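Local coordinates for cell division control protein 13 (Saccharomyces cerevisiae, PDB 4HCE) that works in telomere maintenance in budding yeast, through a second OB-fold domain whose dimerization is required for productive binding of Stn1, at residues I92-L95 against E96-D99; F31-I34 against N35-K38. All coordinates share one frame; numbering follows the deposited sequence.

Interaction 1. Residues I92-L95 against E96-D99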
# COMPACT_ATOMS: atom_id res chain seq x y z
N ILE B 92 -0.81 -17.88 -11.96
CA ILE B 92 -0.86 -17.13 -13.20
C ILE B 92 0.31 -16.17 -13.27
O ILE B 92 0.88 -15.97 -14.33
CB ILE B 92 -2.20 -16.36 -13.37
CG1 ILE B 92 -3.37 -17.33 -13.60
CG2 ILE B 92 -2.12 -15.34 -14.52
CD1 ILE B 92 -4.72 -16.71 -13.29
N LEU B 93 0.64 -15.56 -12.14
CA LEU B 93 1.74 -14.59 -12.07
C LEU B 93 3.10 -15.26 -11.88
O LEU B 93 4.13 -14.58 -11.83
CB LEU B 93 1.49 -13.61 -10.93
CG LEU B 93 0.28 -12.71 -11.15
CD1 LEU B 93 0.10 -11.81 -9.95
CD2 LEU B 93 0.43 -11.93 -12.45
N LEU B 94 3.09 -16.59 -11.73
CA LEU B 94 4.32 -17.38 -11.63
C LEU B 94 5.22 -17.03 -10.44
O LEU B 94 6.46 -17.09 -10.54
CB LEU B 94 5.10 -17.28 -12.96
CG LEU B 94 4.32 -17.69 -14.20
CD1 LEU B 94 4.86 -16.96 -15.43
CD2 LEU B 94 4.32 -19.20 -14.42
N LEU B 95 4.60 -16.67 -9.31
CA LEU B 95 5.34 -16.30 -8.10
C LEU B 95 6.26 -17.41 -7.61
O LEU B 95 7.31 -17.12 -7.06
CB LEU B 95 4.42 -15.88 -6.94
CG LEU B 95 3.27 -14.89 -7.15
CD1 LEU B 95 2.65 -14.49 -5.81
CD2 LEU B 95 3.73 -13.67 -7.90
N GLU B 96 5.87 -18.67 -7.83
CA GLU B 96 6.69 -19.79 -7.34
C GLU B 96 7.54 -20.45 -8.42
O GLU B 96 8.11 -21.52 -8.21
CB GLU B 96 5.83 -20.83 -6.61
CG GLU B 96 5.16 -20.24 -5.39
CD GLU B 96 4.24 -21.22 -4.68
OE1 GLU B 96 3.30 -21.76 -5.31
OE2 GLU B 96 4.48 -21.42 -3.47
N LYS B 97 7.62 -19.79 -9.57
CA LYS B 97 8.37 -20.33 -10.69
C LYS B 97 9.47 -19.36 -11.07
O LYS B 97 9.44 -18.21 -10.64
CB LYS B 97 7.43 -20.63 -11.85
CG LYS B 97 6.63 -21.91 -11.64
CD LYS B 97 5.87 -22.29 -12.90
CE LYS B 97 5.06 -23.56 -12.72
NZ LYS B 97 4.03 -23.44 -11.64
N PRO B 98 10.49 -19.82 -11.81
CA PRO B 98 11.57 -18.89 -12.19
C PRO B 98 11.25 -18.00 -13.41
O PRO B 98 11.98 -17.05 -13.70
CB PRO B 98 12.76 -19.81 -12.46
CG PRO B 98 12.17 -21.14 -12.79
CD PRO B 98 10.85 -21.24 -12.07
N ASP B 99 10.14 -18.30 -14.09
CA ASP B 99 9.76 -17.61 -15.31
C ASP B 99 9.69 -16.11 -15.15
O ASP B 99 9.00 -15.58 -14.28
CB ASP B 99 8.40 -18.09 -15.79
CG ASP B 99 8.37 -19.59 -16.02
OD1 ASP B 99 8.89 -20.36 -15.18
OD2 ASP B 99 7.80 -19.98 -17.05

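Interaction 2. Residues F31-I34 against N35-K38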
# COMPACT_ATOMS: atom_id res chain seq x y z
N PHE B 31 -6.98 -14.19 -0.64
CA PHE B 31 -8.33 -13.71 -0.96
C PHE B 31 -9.05 -14.80 -1.72
O PHE B 31 -8.40 -15.62 -2.37
CB PHE B 31 -8.33 -12.37 -1.74
CG PHE B 31 -7.44 -12.37 -2.97
CD1 PHE B 31 -7.91 -12.80 -4.21
CD2 PHE B 31 -6.12 -11.92 -2.88
CE1 PHE B 31 -7.09 -12.79 -5.34
CE2 PHE B 31 -5.29 -11.90 -4.00
CZ PHE B 31 -5.77 -12.34 -5.23
N ALA B 32 -10.38 -14.78 -1.66
CA ALA B 32 -11.17 -15.88 -2.19
C ALA B 32 -12.03 -15.55 -3.43
O ALA B 32 -12.38 -16.46 -4.17
CB ALA B 32 -12.04 -16.47 -1.08
N SER B 33 -12.38 -14.28 -3.64
CA SER B 33 -13.22 -13.91 -4.77
C SER B 33 -12.95 -12.47 -5.15
O SER B 33 -12.27 -11.75 -4.43
CB SER B 33 -14.72 -14.11 -4.47
OG SER B 33 -15.34 -12.92 -3.95
N ILE B 34 -13.50 -12.06 -6.29
CA ILE B 34 -13.46 -10.69 -6.77
C ILE B 34 -14.09 -9.70 -5.79
O ILE B 34 -13.75 -8.52 -5.80
CB ILE B 34 -14.14 -10.58 -8.18
CG1 ILE B 34 -13.87 -9.21 -8.82
CG2 ILE B 34 -15.64 -10.90 -8.11
CD1 ILE B 34 -12.41 -8.92 -9.14
N ASN B 35 -15.01 -10.18 -4.95
CA ASN B 35 -15.74 -9.31 -4.01
C ASN B 35 -14.85 -8.65 -2.97
O ASN B 35 -15.20 -7.60 -2.43
CB ASN B 35 -16.87 -10.08 -3.31
CG ASN B 35 -17.91 -10.61 -4.28
OD1 ASN B 35 -18.23 -9.98 -5.29
ND2 ASN B 35 -18.44 -11.79 -3.97
N GLU B 36 -13.69 -9.26 -2.70
CA GLU B 36 -12.68 -8.73 -1.78
C GLU B 36 -12.19 -7.36 -2.20
O GLU B 36 -11.65 -6.61 -1.38
CB GLU B 36 -11.47 -9.65 -1.73
CG GLU B 36 -11.80 -11.14 -1.83
CD GLU B 36 -12.04 -11.77 -0.49
OE1 GLU B 36 -11.21 -11.55 0.41
OE2 GLU B 36 -13.04 -12.50 -0.33
N PHE B 37 -12.35 -7.04 -3.49
CA PHE B 37 -11.80 -5.83 -4.07
C PHE B 37 -12.82 -4.72 -4.35
O PHE B 37 -12.59 -3.86 -5.20
CB PHE B 37 -10.95 -6.18 -5.31
CG PHE B 37 -9.88 -7.18 -5.00
CD1 PHE B 37 -8.73 -6.80 -4.28
CD2 PHE B 37 -10.05 -8.52 -5.32
CE1 PHE B 37 -7.77 -7.73 -3.94
CE2 PHE B 37 -9.08 -9.46 -4.98
CZ PHE B 37 -7.94 -9.07 -4.28
N LYS B 38 -13.93 -4.74 -3.62
CA LYS B 38 -14.84 -3.59 -3.68
C LYS B 38 -14.17 -2.35 -3.08
O LYS B 38 -14.13 -1.30 -3.73
CB LYS B 38 -16.18 -3.86 -2.97
CG LYS B 38 -17.21 -2.77 -3.23
CD LYS B 38 -18.55 -3.08 -2.57
CE LYS B 38 -19.54 -1.95 -2.79
NZ LYS B 38 -20.63 -2.02 -1.77

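Interaction 1. Residues I92-L95 against E96-D99
Leu94 spreads its two methyl groups over the aliphatic parts of Lys97 and Asp99, each branch taking a different partner. CD2 lies 3.8 Å from CD of Lys97, well down the lysine chain, while CD1 of Leu94 rests 3.7 Å from CB of Asp99, meeting the methylene rather than the carboxylate. In both pairs the side chains cross obliquely. The lysine is extended as far as CE and bends only at its last torsion (chi4 61°), which turns NZ aside and leaves CD as the methylene that meets Leu94 CD2.

The backbone brings these groups together. Leu94 has positive phi and forms the Schellman motif that ends the preceding helix; from there the chain goes straight into a type I beta turn, Leu94 to Lys97, with Leu95 and Glu96 at its corners. Lys97 N closes the turn on Leu94 O at 3.1 Å, with an N-H...O angle of 160°. Because CG of Leu94 is anti to its carbonyl carbon (chi1 -56°), the isobutyl group swings clear of that acceptor. The carbonyl oxygens of Leu94 and Lys97 come within 3.2 Å of each other, and Lys22 NZ, hydrogen-bonded to both and also to Asp99 O, probably offsets their repulsion.

Of the corner residues, Leu95 packs on Ile23 of strand 16-27 and Glu96 on Ala116 of the second subunit. The whole surface turn leads from the end of helix 86-92 to the start of strand 101-110, with Lys22 tying it to strand 16-27 and Leu93 packing against both Ile23 and Phe79 of helix 72-79.

Interaction 2. Residues F31-I34 against N35-K38
Phe31 and Phe37 form a T-shaped pair in the loop of this OB domain that joins strands 16-27 and 42-47, where the chain makes a short 3-10 turn. The edge of Phe37 points at the face of Phe31: its CZ stands 3.5 Å above the Phe31 plane, over the ring centre, with the two planes at 79°. Phe31 CG sits between its backbone N and carbonyl carbon (chi1 51°), a placement that presents the ring's face to the turn. With an alanine in place of Phe31, Phe37 CZ would probably lose the face it abuts, and a gap would be likely to open beside Leu42, which both rings touch.

Phe37 N is bonded to Ile34 O at 3.1 Å, the three-residue spacing of a 3-10 turn, and the same oxygen lies at the edge of the Phe37 ring. Ile34 packs on Ile75 and Cys76 of helix 72-79. Glu36 is modelled folded back toward Phe31, bent at chi2 (-90°), though its exact placement is doubtful; it also packs on Tyr39 of the second subunit.

At the head of the turn Ser33 makes an ST turn: its OG, 3.3 Å from Asn35 CB, takes the hydrogen bond of Asn35 N at 2.9 Å.

Overall arrangement
Interaction 2 comes first along the chain, and the two sites do not touch: their centres are 21 Å apart and their nearest atoms about 8 Å. Helix 86-92 bridges them. Phe31 of interaction 2 is hydrogen-bonded to Ser86 at its start, and interaction 1 is the turn that follows its end. Helix 72-79 is a second common neighbour, receiving Ile34 and Phe37 on one hand and Ile92 and Leu93 on the other. Each site also reaches the second subunit through a glutamate, Glu36 in residues 35-38 and Glu96 in residues 96-99, so both border the two-chain interface, presumably that of the OB2 dimer.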